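Local coordinates for protein superoxide dismutase (Chaetomium thermophilum, PDB 4BR6) that catalyses the dismutation of superoxide to hydrogen peroxide and oxygen at a bound manganese ion, and so probably protects the cell from toxic radicals, at residues Ser85-Gly90 against Asn186-Ala191; Gln113-Leu118 against Tyr177-Trp182; Trp126-Lys131 against Val141-Gln146; Ala130-Ser135 against Gly151-Leu156. One frame throughout, in Å; residues are numbered along the deposited sequence.

Overall arrangement
Contacts 2, 3 and 4 lie in the C-terminal alpha/beta part of the chain. Contacts 3 and 4 use the two sides of strand 125-132, the middle strand of a three-stranded antiparallel sheet, and their centres are about 12 Å apart. Contact 2 pairs helix 107-119 with helix 174-180, and its Met114 and Leu118 pack on Ala127 of contact 3, about 13 Å away between centres. Contact 1 encloses the other three along the chain: it brings the loop before helix 94-104 back to the start of helix 187-195, and Trp187 touches Trp182 of contact 2. Manganese lies about 4 Å from the Trp126 side chain of contact 3, while contacts 1 and 4 lie away from the metal site.

Contact 1 (Ser85-Gly90 against Asn186-Ala191); sequences SREGGG and NWKTVA
Glu87 reaches across to Asn186 with its carboxylate turned nearly perpendicular to the amide, the two planes 85° apart. OE1 of Glu87 comes within 3.4 Å of ND2 of Asn186, while CB of Glu87 lies beside the same amide group. Lys188 approaches Glu87 from the helix. Its chain bends at chi3 and chi4, and NZ ends up 3.5 Å from CG of Glu87, beside the aliphatic part of the chain rather than at the carboxylate. The opposite charges probably still attract, NZ of Lys188 lying 4.1 Å from OE1 of Glu87, beyond a salt bridge.

Asn186 is the N-cap of helix 187-195. With CG anti to the backbone N (chi1 -167°), its OD1 accepts from Lys188 N at 2.9 Å and from Thr189 N, the latter standing 71° out of the carbonyl plane. The loop between helix 61-79 and helix 94-104 thus passes the capped start of the last helix of this superoxide dismutase fold. Its backbone comes close as well: CA of Asn186 makes a CH...O contact of 3.4 Å with O of Glu87.

Trp187 turns its pyrrole edge to the glycines. Gly89 O lies near the ring plane, 3.5 Å from CD1, and a water in that plane accepts a hydrogen bond from NE1 of Trp187 at 2.9 Å and donates to Gly90 O at 3.1 Å. Positive phi angles at Gly89 and Gly90 suit residues without side chains. The indole also packs on Pro92, further along this loop, and on Met157 of strand 153-160.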
loop_
_atom_site.group_PDB
_atom_site.type_symbol
_atom_site.label_atom_id
_atom_site.label_comp_id
_atom_site.label_asym_id
_atom_site.label_seq_id
_atom_site.Cartn_x
_atom_site.Cartn_y
_atom_site.Cartn_z
ATOM N N SER B 85 -2.154 11.881 -37.767
ATOM C CA SER B 85 -1.896 12.604 -39.011
ATOM C C SER B 85 -0.927 13.749 -38.794
ATOM O O SER B 85 -0.522 14.396 -39.749
ATOM C CB SER B 85 -3.195 13.162 -39.600
ATOM O OG SER B 85 -3.633 14.320 -38.912
ATOM N N ARG B 86 -0.569 13.998 -37.538
ATOM C CA ARG B 86 0.324 15.101 -37.195
ATOM C C ARG B 86 1.502 14.636 -36.354
ATOM O O ARG B 86 2.395 13.957 -36.856
ATOM C CB ARG B 86 -0.444 16.199 -36.466
ATOM C CG ARG B 86 -1.500 16.871 -37.299
ATOM C CD ARG B 86 -2.047 18.068 -36.567
ATOM N NE ARG B 86 -3.432 17.876 -36.163
ATOM C CZ ARG B 86 -4.004 18.450 -35.107
ATOM N NH1 ARG B 86 -3.324 19.263 -34.313
ATOM N NH2 ARG B 86 -5.271 18.209 -34.845
ATOM N N GLU B 87 1.502 15.000 -35.076
ATOM C CA GLU B 87 2.690 14.847 -34.227
ATOM C C GLU B 87 2.629 13.569 -33.397
ATOM O O GLU B 87 3.495 13.310 -32.562
ATOM C CB GLU B 87 2.832 16.056 -33.297
ATOM C CG GLU B 87 2.168 17.332 -33.807
ATOM C CD GLU B 87 0.853 17.599 -33.119
ATOM O OE1 GLU B 87 0.863 18.172 -32.005
ATOM O OE2 GLU B 87 -0.188 17.225 -33.690
ATOM N N GLY B 88 1.599 12.771 -33.641
ATOM C CA GLY B 88 1.382 11.555 -32.891
ATOM C C GLY B 88 1.910 10.387 -33.678
ATOM O O GLY B 88 1.905 10.412 -34.906
ATOM N N GLY B 89 2.383 9.370 -32.968
ATOM C CA GLY B 89 2.883 8.169 -33.603
ATOM C C GLY B 89 4.331 8.321 -34.026
ATOM O O GLY B 89 5.015 9.263 -33.615
ATOM N N GLY B 90 4.785 7.393 -34.863
ATOM C CA GLY B 90 6.155 7.373 -35.327
ATOM C C GLY B 90 7.079 6.944 -34.208
ATOM O O GLY B 90 6.678 6.199 -33.316
ATOM N N ASN B 186 2.723 11.683 -28.670
ATOM C CA ASN B 186 3.439 12.857 -29.166
ATOM C C ASN B 186 4.914 12.864 -28.742
ATOM O O ASN B 186 5.254 13.345 -27.666
ATOM C CB ASN B 186 2.766 14.155 -28.710
ATOM C CG ASN B 186 3.295 15.365 -29.447
ATOM O OD1 ASN B 186 4.416 15.346 -29.941
ATOM N ND2 ASN B 186 2.480 16.413 -29.554
ATOM N N TRP B 187 5.795 12.362 -29.606
ATOM C CA TRP B 187 7.207 12.236 -29.250
ATOM C C TRP B 187 7.933 13.559 -29.322
ATOM O O TRP B 187 9.075 13.664 -28.906
ATOM C CB TRP B 187 7.921 11.197 -30.111
ATOM C CG TRP B 187 7.481 9.825 -29.762
ATOM C CD1 TRP B 187 6.694 9.010 -30.499
ATOM C CD2 TRP B 187 7.766 9.124 -28.550
ATOM N NE1 TRP B 187 6.476 7.832 -29.834
ATOM C CE2 TRP B 187 7.123 7.879 -28.633
ATOM C CE3 TRP B 187 8.501 9.429 -27.403
ATOM C CZ2 TRP B 187 7.202 6.940 -27.623
ATOM C CZ3 TRP B 187 8.576 8.495 -26.409
ATOM C CH2 TRP B 187 7.932 7.265 -26.522
ATOM N N LYS B 188 7.262 14.580 -29.834
ATOM C CA LYS B 188 7.820 15.924 -29.802
ATOM C C LYS B 188 7.671 16.499 -28.393
ATOM O O LYS B 188 8.575 17.141 -27.873
ATOM C CB LYS B 188 7.150 16.805 -30.858
ATOM C CG LYS B 188 7.469 18.284 -30.761
ATOM C CD LYS B 188 7.367 18.988 -32.116
ATOM C CE LYS B 188 6.122 18.605 -32.894
ATOM N NZ LYS B 188 4.865 18.849 -32.142
ATOM N N THR B 189 6.540 16.242 -27.753
ATOM C CA THR B 189 6.363 16.673 -26.363
ATOM C C THR B 189 7.386 15.979 -25.468
ATOM O O THR B 189 7.993 16.603 -24.614
ATOM C CB THR B 189 4.956 16.348 -25.834
ATOM O OG1 THR B 189 3.984 17.043 -26.611
ATOM C CG2 THR B 189 4.807 16.752 -24.384
ATOM N N VAL B 190 7.554 14.675 -25.660
ATOM C CA VAL B 190 8.470 13.888 -24.834
ATOM C C VAL B 190 9.892 14.421 -24.924
ATOM O O VAL B 190 10.585 14.509 -23.925
ATOM C CB VAL B 190 8.475 12.405 -25.264
ATOM C CG1 VAL B 190 9.446 11.584 -24.404
ATOM C CG2 VAL B 190 7.065 11.847 -25.207
ATOM N N ALA B 191 10.320 14.774 -26.129
ATOM C CA ALA B 191 11.679 15.252 -26.342
ATOM C C ALA B 191 11.886 16.631 -25.734
ATOM O O ALA B 191 13.002 16.982 -25.342
ATOM C CB ALA B 191 11.989 15.277 -27.828
HETATM O O HOH W 1 5.810 11.251 -32.412
HETATM O O HOH W 2 4.938 5.532 -30.819
#

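Contact 2 (Gln113-Leu118 against Tyr177-Trp182); sequences QMNAAL and YFEAIW
Leu118 sets its CB squarely over the ring of Phe178, 3.6 Å from the ring centroid and only 6° off the normal, a CH-pi contact. CD1 of Leu118 lies 3.8 Å from CD1 of Phe178. This is the tight end of the contact, buried between helix 107-119 and helix 174-180. An alanine in place of Phe178 would probably leave Leu118 CB without the ring face beneath it and CD1 without its neighbour, opening a gap between the helices.

Next to it Trp182 NE1 donates a hydrogen bond to OD1 of Asn115 at 2.8 Å. The donor lies in the amide plane on a lone pair, and OD1 sits close to the indole plane although the two planes are 72° apart. Met114 touches the same indole at its edge, CB lying 4.0 Å from CZ2 of Trp182.

Toward solvent the fit slackens. ND2 of Asn115 is 3.5 Å from OE1 of the exposed Glu179, whose OE2 makes a salt bridge to Arg111. Such packing of helices against one another and the sheet is that of the C-terminal alpha/beta domain of iron/manganese superoxide dismutases, with the Leu118 side chain about 11 Å from the manganese.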
loop_
_atom_site.group_PDB
_atom_site.type_symbol
_atom_site.label_atom_id
_atom_site.label_comp_id
_atom_site.label_asym_id
_atom_site.label_seq_id
_atom_site.Cartn_x
_atom_site.Cartn_y
_atom_site.Cartn_z
ATOM N N GLN B 113 8.909 -3.623 -23.407
ATOM C CA GLN B 113 8.975 -3.664 -21.961
ATOM C C GLN B 113 7.901 -2.795 -21.333
ATOM O O GLN B 113 7.351 -3.140 -20.286
ATOM C CB GLN B 113 10.357 -3.231 -21.491
ATOM C CG GLN B 113 11.381 -4.316 -21.705
ATOM C CD GLN B 113 12.784 -3.838 -21.488
ATOM O OE1 GLN B 113 13.034 -2.640 -21.398
ATOM N NE2 GLN B 113 13.720 -4.775 -21.406
ATOM N N MET B 114 7.599 -1.662 -21.962
ATOM C CA MET B 114 6.591 -0.770 -21.401
ATOM C C MET B 114 5.220 -1.416 -21.501
ATOM O O MET B 114 4.427 -1.360 -20.564
ATOM C CB MET B 114 6.548 0.589 -22.090
ATOM C CG MET B 114 5.587 1.548 -21.382
ATOM S SD MET B 114 6.298 3.184 -21.183
ATOM C CE MET B 114 5.013 4.116 -20.353
ATOM N N ASN B 115 4.945 -2.025 -22.647
ATOM C CA ASN B 115 3.714 -2.780 -22.828
ATOM C C ASN B 115 3.547 -3.879 -21.780
ATOM O O ASN B 115 2.456 -4.097 -21.279
ATOM C CB ASN B 115 3.656 -3.381 -24.234
ATOM C CG ASN B 115 3.303 -2.346 -25.296
ATOM O OD1 ASN B 115 2.824 -1.259 -24.984
ATOM N ND2 ASN B 115 3.521 -2.692 -26.554
ATOM N N ALA B 116 4.632 -4.565 -21.447
ATOM C CA ALA B 116 4.595 -5.569 -20.391
ATOM C C ALA B 116 4.293 -4.932 -19.036
ATOM O O ALA B 116 3.479 -5.444 -18.268
ATOM C CB ALA B 116 5.910 -6.322 -20.335
ATOM N N ALA B 117 4.959 -3.822 -18.738
ATOM C CA ALA B 117 4.764 -3.123 -17.474
ATOM C C ALA B 117 3.316 -2.701 -17.310
ATOM O O ALA B 117 2.773 -2.772 -16.220
ATOM C CB ALA B 117 5.653 -1.911 -17.404
ATOM N N LEU B 118 2.698 -2.256 -18.398
ATOM C CA LEU B 118 1.303 -1.844 -18.361
ATOM C C LEU B 118 0.435 -3.059 -18.080
ATOM O O LEU B 118 -0.505 -2.994 -17.276
ATOM C CB LEU B 118 0.911 -1.208 -19.688
ATOM C CG LEU B 118 1.503 0.173 -19.983
ATOM C CD1 LEU B 118 1.547 0.396 -21.495
ATOM C CD2 LEU B 118 0.705 1.304 -19.277
ATOM N N TYR B 177 -5.385 -2.153 -26.539
ATOM C CA TYR B 177 -5.249 -0.739 -26.200
ATOM C C TYR B 177 -3.779 -0.356 -26.085
ATOM O O TYR B 177 -3.346 0.619 -26.702
ATOM C CB TYR B 177 -5.983 -0.415 -24.903
ATOM C CG TYR B 177 -5.573 0.887 -24.233
ATOM C CD1 TYR B 177 -5.832 2.123 -24.824
ATOM C CD2 TYR B 177 -4.938 0.884 -23.001
ATOM C CE1 TYR B 177 -5.469 3.298 -24.205
ATOM C CE2 TYR B 177 -4.576 2.068 -22.380
ATOM C CZ TYR B 177 -4.849 3.267 -22.987
ATOM O OH TYR B 177 -4.499 4.458 -22.387
ATOM N N PHE B 178 -3.018 -1.124 -25.299
ATOM C CA PHE B 178 -1.607 -0.817 -25.068
ATOM C C PHE B 178 -0.805 -0.780 -26.378
ATOM O O PHE B 178 0.125 0.009 -26.505
ATOM C CB PHE B 178 -0.957 -1.834 -24.114
ATOM C CG PHE B 178 -1.574 -1.884 -22.733
ATOM C CD1 PHE B 178 -2.058 -0.754 -22.129
ATOM C CD2 PHE B 178 -1.671 -3.081 -22.051
ATOM C CE1 PHE B 178 -2.616 -0.812 -20.879
ATOM C CE2 PHE B 178 -2.228 -3.134 -20.805
ATOM C CZ PHE B 178 -2.697 -1.999 -20.222
ATOM N N GLU B 179 -1.152 -1.643 -27.332
ATOM C CA GLU B 179 -0.478 -1.686 -28.631
ATOM C C GLU B 179 -0.906 -0.518 -29.521
ATOM O O GLU B 179 -0.071 0.123 -30.157
ATOM C CB GLU B 179 -0.774 -3.000 -29.347
ATOM C CG GLU B 179 -0.175 -3.108 -30.739
ATOM C CD GLU B 179 1.340 -3.229 -30.730
ATOM O OE1 GLU B 179 1.924 -3.378 -29.637
ATOM O OE2 GLU B 179 1.952 -3.184 -31.821
ATOM N N ALA B 180 -2.211 -0.257 -29.561
ATOM C CA ALA B 180 -2.769 0.796 -30.398
ATOM C C ALA B 180 -2.281 2.212 -30.026
ATOM O O ALA B 180 -2.056 3.038 -30.911
ATOM C CB ALA B 180 -4.303 0.739 -30.368
ATOM N N ILE B 181 -2.103 2.498 -28.738
ATOM C CA ILE B 181 -1.879 3.886 -28.311
ATOM C C ILE B 181 -0.574 4.485 -28.843
ATOM O O ILE B 181 -0.442 5.696 -28.960
ATOM C CB ILE B 181 -1.918 4.030 -26.764
ATOM C CG1 ILE B 181 -1.969 5.510 -26.354
ATOM C CG2 ILE B 181 -0.724 3.318 -26.140
ATOM C CD1 ILE B 181 -2.320 5.732 -24.885
ATOM N N TRP B 182 0.395 3.638 -29.152
ATOM C CA TRP B 182 1.671 4.127 -29.659
ATOM C C TRP B 182 1.495 4.939 -30.931
ATOM O O TRP B 182 2.339 5.762 -31.259
ATOM C CB TRP B 182 2.642 2.967 -29.891
ATOM C CG TRP B 182 2.961 2.274 -28.600
ATOM C CD1 TRP B 182 2.295 1.228 -28.063
ATOM C CD2 TRP B 182 3.993 2.618 -27.665
ATOM N NE1 TRP B 182 2.846 0.880 -26.857
ATOM C CE2 TRP B 182 3.890 1.722 -26.587
ATOM C CE3 TRP B 182 4.987 3.596 -27.634
ATOM C CZ2 TRP B 182 4.753 1.760 -25.497
ATOM C CZ3 TRP B 182 5.841 3.636 -26.546
ATOM C CH2 TRP B 182 5.719 2.722 -25.494
#

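Contact 3 (Trp126-Lys131 against Val141-Gln146); sequences WAWLAK and VTRANQ
Trp126 and Arg143 face each other as an antiparallel hydrogen-bonded pair, each N-H reaching the other's carbonyl O, with Trp126 N to Arg143 O at 2.9 Å. Trp128 and Val141 form a second such pair, and Ala127 stands across from Thr142 in the non-hydrogen-bonded pair between them. The strand axes come within 4.8 Å, and the N-to-C directions of the two short segments differ by 147°, antiparallel with a twist.

One face of the sheet carries Trp126, Trp128, Val141 and Arg143. CZ2 of Trp128 lies 3.7 Å above the plane of the Trp126 indole, near the rim. CG2 of Val141 lies over a face of the Arg143 guanidinium, and packs against CB of Trp128 at 4.0 Å. On the other face Ala127 meets Met114 and Leu118 of helix 107-119.

Past the strand end, Gln146 swings back to the indole. A bend at chi2 (-62°) sets its CD, and OE1 of Gln146 accepts a hydrogen bond from NE1 of Trp126 at 2.8 Å with an angle of 139° at the hydrogen, the donor standing above the amide carbonyl plane. Asn145 O borders the ring in plane, 3.1 Å from CD1 of Trp126.

Gln146 OE1 also accepts from Asn73, and its NE2 bonds to Tyr34. The Trp126 side chain, about 4 Å from the manganese at the nearest atoms, and this glutamine-tyrosine pair belong to the second shell characteristic of the manganese superoxide dismutase active site.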
loop_
_atom_site.group_PDB
_atom_site.type_symbol
_atom_site.label_atom_id
_atom_site.label_comp_id
_atom_site.label_asym_id
_atom_site.label_seq_id
_atom_site.Cartn_x
_atom_site.Cartn_y
_atom_site.Cartn_z
ATOM N N TRP B 126 -0.599 3.574 -13.748
ATOM C CA TRP B 126 -0.009 4.279 -14.857
ATOM C C TRP B 126 1.356 3.681 -15.084
ATOM O O TRP B 126 2.021 3.301 -14.124
ATOM C CB TRP B 126 0.217 5.741 -14.481
ATOM C CG TRP B 126 -1.001 6.598 -14.450
ATOM C CD1 TRP B 126 -1.898 6.711 -13.437
ATOM C CD2 TRP B 126 -1.446 7.485 -15.480
ATOM N NE1 TRP B 126 -2.885 7.607 -13.773
ATOM C CE2 TRP B 126 -2.630 8.093 -15.024
ATOM C CE3 TRP B 126 -0.961 7.824 -16.740
ATOM C CZ2 TRP B 126 -3.327 9.017 -15.781
ATOM C CZ3 TRP B 126 -1.659 8.740 -17.489
ATOM C CH2 TRP B 126 -2.826 9.327 -17.007
ATOM N N ALA B 127 1.795 3.636 -16.337
ATOM C CA ALA B 127 3.212 3.394 -16.629
ATOM C C ALA B 127 3.811 4.650 -17.261
ATOM O O ALA B 127 3.139 5.362 -18.022
ATOM C CB ALA B 127 3.410 2.178 -17.541
ATOM N N TRP B 128 5.076 4.907 -16.927
ATOM C CA TRP B 128 5.792 6.086 -17.376
ATOM C C TRP B 128 7.167 5.712 -17.870
ATOM O O TRP B 128 7.814 4.842 -17.297
ATOM C CB TRP B 128 5.980 7.066 -16.229
ATOM C CG TRP B 128 4.693 7.585 -15.660
ATOM C CD1 TRP B 128 3.920 7.006 -14.707
ATOM C CD2 TRP B 128 4.033 8.799 -16.030
ATOM N NE1 TRP B 128 2.816 7.784 -14.452
ATOM C CE2 TRP B 128 2.863 8.888 -15.255
ATOM C CE3 TRP B 128 4.318 9.815 -16.944
ATOM C CZ2 TRP B 128 1.982 9.950 -15.366
ATOM C CZ3 TRP B 128 3.442 10.872 -17.051
ATOM C CH2 TRP B 128 2.289 10.931 -16.268
ATOM N N LEU B 129 7.596 6.369 -18.943
ATOM C CA LEU B 129 9.007 6.535 -19.234
ATOM C C LEU B 129 9.463 7.719 -18.383
ATOM O O LEU B 129 8.896 8.809 -18.479
ATOM C CB LEU B 129 9.217 6.861 -20.713
ATOM C CG LEU B 129 10.623 7.297 -21.138
ATOM C CD1 LEU B 129 11.650 6.216 -20.828
ATOM C CD2 LEU B 129 10.627 7.648 -22.614
ATOM N N ALA B 130 10.466 7.528 -17.535
ATOM C CA ALA B 130 10.921 8.608 -16.668
ATOM C C ALA B 130 12.431 8.763 -16.744
ATOM O O ALA B 130 13.133 7.835 -17.129
ATOM C CB ALA B 130 10.484 8.379 -15.241
ATOM N N LYS B 131 12.915 9.934 -16.342
ATOM C CA LYS B 131 14.334 10.263 -16.426
ATOM C C LYS B 131 14.922 10.647 -15.070
ATOM O O LYS B 131 14.430 11.568 -14.407
ATOM C CB LYS B 131 14.535 11.425 -17.393
ATOM C CG LYS B 131 15.988 11.770 -17.648
ATOM C CD LYS B 131 16.108 12.913 -18.648
ATOM C CE LYS B 131 17.547 13.176 -19.036
ATOM N NZ LYS B 131 17.688 14.395 -19.884
ATOM N N VAL B 141 8.709 2.974 -15.035
ATOM C CA VAL B 141 8.179 2.756 -13.701
ATOM C C VAL B 141 6.683 2.604 -13.812
ATOM O O VAL B 141 6.091 3.010 -14.810
ATOM C CB VAL B 141 8.508 3.913 -12.739
ATOM C CG1 VAL B 141 10.033 4.066 -12.604
ATOM C CG2 VAL B 141 7.847 5.224 -13.205
ATOM N N THR B 142 6.084 2.026 -12.775
ATOM C CA THR B 142 4.643 1.947 -12.658
ATOM C C THR B 142 4.214 2.706 -11.395
ATOM O O THR B 142 4.972 2.807 -10.429
ATOM C CB THR B 142 4.181 0.491 -12.593
ATOM O OG1 THR B 142 4.871 -0.177 -11.532
ATOM C CG2 THR B 142 4.474 -0.203 -13.910
ATOM N N ARG B 143 3.011 3.260 -11.419
ATOM C CA ARG B 143 2.449 3.921 -10.248
ATOM C C ARG B 143 1.035 3.407 -10.038
ATOM O O ARG B 143 0.303 3.203 -11.002
ATOM C CB ARG B 143 2.459 5.439 -10.445
ATOM C CG ARG B 143 3.856 6.023 -10.520
ATOM C CD ARG B 143 4.451 6.192 -9.128
ATOM N NE ARG B 143 5.804 6.746 -9.141
ATOM C CZ ARG B 143 6.918 6.029 -9.309
ATOM N NH1 ARG B 143 6.868 4.721 -9.505
ATOM N NH2 ARG B 143 8.098 6.630 -9.285
ATOM N N ALA B 144 0.652 3.186 -8.781
ATOM C CA ALA B 144 -0.696 2.722 -8.468
ATOM C C ALA B 144 -1.645 3.915 -8.455
ATOM O O ALA B 144 -1.288 5.001 -8.007
ATOM C CB ALA B 144 -0.728 2.017 -7.116
ATOM N N ASN B 145 -2.854 3.701 -8.953
ATOM C CA ASN B 145 -3.912 4.693 -8.865
ATOM C C ASN B 145 -3.479 6.011 -9.511
ATOM O O ASN B 145 -3.238 6.030 -10.711
ATOM C CB ASN B 145 -4.366 4.824 -7.414
ATOM C CG ASN B 145 -4.845 3.500 -6.844
ATOM O OD1 ASN B 145 -5.358 2.652 -7.568
ATOM N ND2 ASN B 145 -4.670 3.318 -5.552
ATOM N N GLN B 146 -3.374 7.094 -8.745
ATOM C CA GLN B 146 -2.927 8.377 -9.302
ATOM C C GLN B 146 -1.639 8.881 -8.677
ATOM O O GLN B 146 -1.303 10.052 -8.830
ATOM C CB GLN B 146 -3.996 9.469 -9.167
ATOM C CG GLN B 146 -5.323 9.171 -9.848
ATOM C CD GLN B 146 -5.222 8.998 -11.356
ATOM O OE1 GLN B 146 -4.191 9.272 -11.977
ATOM N NE2 GLN B 146 -6.307 8.553 -11.955
#

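Contact 4 (Ala130-Ser135 against Gly151-Leu156); sequences AKDKDS and GQLVPL
OD2 of Asp134 is met by the Gln152 amide on its anti side and by Lys133 on its syn side, each out of the carboxylate plane, at the end of the antiparallel pairing of strands 125-132 and 153-160. NE2 of Gln152 donates to OD2 of Asp134 at 2.8 Å, the two planes 43° apart, and NZ of Lys133 reaches the same oxygen at 3.1 Å in a salt bridge. A water held by NZ of Lys133 also donates to this OD2 and to OE1 of Gln152.

OD1 of Asp132 accepts on its anti side from Asp134 N at 2.8 Å and Ser135 N at 3.0 Å, one on each side of the carboxylate plane. These bonds make an Asx turn within an Asx motif, closing the end of strand 125-132. CG of Asp132 is anti to the backbone N (chi1 -177°), and its OD2 lies 3.5 Å from CG of Gln152. An alanine here would probably leave the N-H groups of Asp134 and Ser135 without their acceptor and the turn less firmly set.

Along the strands, Lys131 and Val154 form a hydrogen-bonded pair, and Lys133 N continues the pairing to Gln152 O at 2.9 Å. Lys131 extends away with its ammonium on Phe194, by a cation-pi contact and hydrogen bonds to O of Phe194 and of Ala197. CB of Lys131 meets CD1 of Leu156 at 3.9 Å. Gln113 of the second subunit packs on Asp134 and Gln152. On the face shared with Ala130 and Pro155, CD2 of Leu153 rests 3.7 Å from CA of Asp132.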
loop_
_atom_site.group_PDB
_atom_site.type_symbol
_atom_site.label_atom_id
_atom_site.label_comp_id
_atom_site.label_asym_id
_atom_site.label_seq_id
_atom_site.Cartn_x
_atom_site.Cartn_y
_atom_site.Cartn_z
ATOM N N ALA B 130 10.466 7.528 -17.535
ATOM C CA ALA B 130 10.921 8.608 -16.668
ATOM C C ALA B 130 12.431 8.763 -16.744
ATOM O O ALA B 130 13.133 7.835 -17.129
ATOM C CB ALA B 130 10.484 8.379 -15.241
ATOM N N LYS B 131 12.915 9.934 -16.342
ATOM C CA LYS B 131 14.334 10.263 -16.426
ATOM C C LYS B 131 14.922 10.647 -15.070
ATOM O O LYS B 131 14.430 11.568 -14.407
ATOM C CB LYS B 131 14.535 11.425 -17.393
ATOM C CG LYS B 131 15.988 11.770 -17.648
ATOM C CD LYS B 131 16.108 12.913 -18.648
ATOM C CE LYS B 131 17.547 13.176 -19.036
ATOM N NZ LYS B 131 17.688 14.395 -19.884
ATOM N N ASP B 132 15.984 9.952 -14.671
ATOM C CA ASP B 132 16.666 10.252 -13.409
ATOM C C ASP B 132 17.230 11.663 -13.452
ATOM O O ASP B 132 17.918 12.033 -14.400
ATOM C CB ASP B 132 17.793 9.250 -13.141
ATOM C CG ASP B 132 18.469 9.477 -11.803
ATOM O OD1 ASP B 132 19.267 10.425 -11.694
ATOM O OD2 ASP B 132 18.191 8.720 -10.858
ATOM N N LYS B 133 16.941 12.443 -12.417
ATOM C CA LYS B 133 17.212 13.876 -12.436
ATOM C C LYS B 133 18.696 14.219 -12.408
ATOM O O LYS B 133 19.079 15.344 -12.734
ATOM C CB LYS B 133 16.476 14.583 -11.285
ATOM C CG LYS B 133 16.982 14.263 -9.881
ATOM C CD LYS B 133 16.317 15.172 -8.852
ATOM C CE LYS B 133 16.674 14.829 -7.415
ATOM N NZ LYS B 133 18.118 14.970 -7.111
ATOM N N ASP B 134 19.524 13.240 -12.049
ATOM C CA ASP B 134 20.947 13.473 -11.839
ATOM C C ASP B 134 21.778 12.867 -12.964
ATOM O O ASP B 134 22.666 13.528 -13.507
ATOM C CB ASP B 134 21.398 12.908 -10.485
ATOM C CG ASP B 134 20.912 13.744 -9.305
ATOM O OD1 ASP B 134 21.146 14.968 -9.300
ATOM O OD2 ASP B 134 20.288 13.185 -8.380
ATOM N N SER B 135 21.486 11.617 -13.314
ATOM C CA SER B 135 22.286 10.880 -14.285
ATOM C C SER B 135 21.691 11.009 -15.682
ATOM O O SER B 135 22.409 10.971 -16.682
ATOM C CB SER B 135 22.401 9.403 -13.871
ATOM O OG SER B 135 21.145 8.739 -13.914
ATOM N N GLY B 151 10.241 13.476 -7.228
ATOM C CA GLY B 151 11.524 13.292 -6.572
ATOM C C GLY B 151 12.661 13.011 -7.544
ATOM O O GLY B 151 12.966 13.814 -8.424
ATOM N N GLN B 152 13.282 11.852 -7.386
ATOM C CA GLN B 152 14.474 11.484 -8.147
ATOM C C GLN B 152 14.195 11.312 -9.634
ATOM O O GLN B 152 15.118 11.330 -10.453
ATOM C CB GLN B 152 15.043 10.167 -7.597
ATOM C CG GLN B 152 16.462 9.842 -8.034
ATOM C CD GLN B 152 17.464 10.837 -7.513
ATOM O OE1 GLN B 152 17.210 11.528 -6.533
ATOM N NE2 GLN B 152 18.616 10.913 -8.159
ATOM N N LEU B 153 12.923 11.116 -9.972
ATOM C CA LEU B 153 12.521 10.808 -11.335
ATOM C C LEU B 153 11.566 11.846 -11.899
ATOM O O LEU B 153 10.687 12.350 -11.200
ATOM C CB LEU B 153 11.851 9.444 -11.392
ATOM C CG LEU B 153 12.739 8.247 -11.080
ATOM C CD1 LEU B 153 11.908 7.005 -11.299
ATOM C CD2 LEU B 153 13.985 8.251 -11.940
ATOM N N VAL B 154 11.746 12.136 -13.182
ATOM C CA VAL B 154 10.953 13.140 -13.875
ATOM C C VAL B 154 10.163 12.420 -14.963
ATOM O O VAL B 154 10.741 11.684 -15.762
ATOM C CB VAL B 154 11.853 14.236 -14.506
ATOM C CG1 VAL B 154 10.997 15.394 -15.007
ATOM C CG2 VAL B 154 12.910 14.734 -13.498
ATOM N N PRO B 155 8.839 12.599 -14.990
ATOM C CA PRO B 155 8.096 11.846 -16.009
ATOM C C PRO B 155 8.248 12.467 -17.407
ATOM O O PRO B 155 8.266 13.693 -17.515
ATOM C CB PRO B 155 6.650 11.930 -15.510
ATOM C CG PRO B 155 6.600 13.200 -14.691
ATOM C CD PRO B 155 7.951 13.346 -14.079
ATOM N N LEU B 156 8.343 11.641 -18.447
ATOM C CA LEU B 156 8.533 12.131 -19.809
ATOM C C LEU B 156 7.393 11.685 -20.728
ATOM O O LEU B 156 7.030 12.374 -21.671
ATOM C CB LEU B 156 9.855 11.622 -20.381
ATOM C CG LEU B 156 11.158 12.030 -19.705
ATOM C CD1 LEU B 156 12.319 11.590 -20.589
ATOM C CD2 LEU B 156 11.237 13.535 -19.399
HETATM O O HOH W 3 19.564 13.096 -5.621
#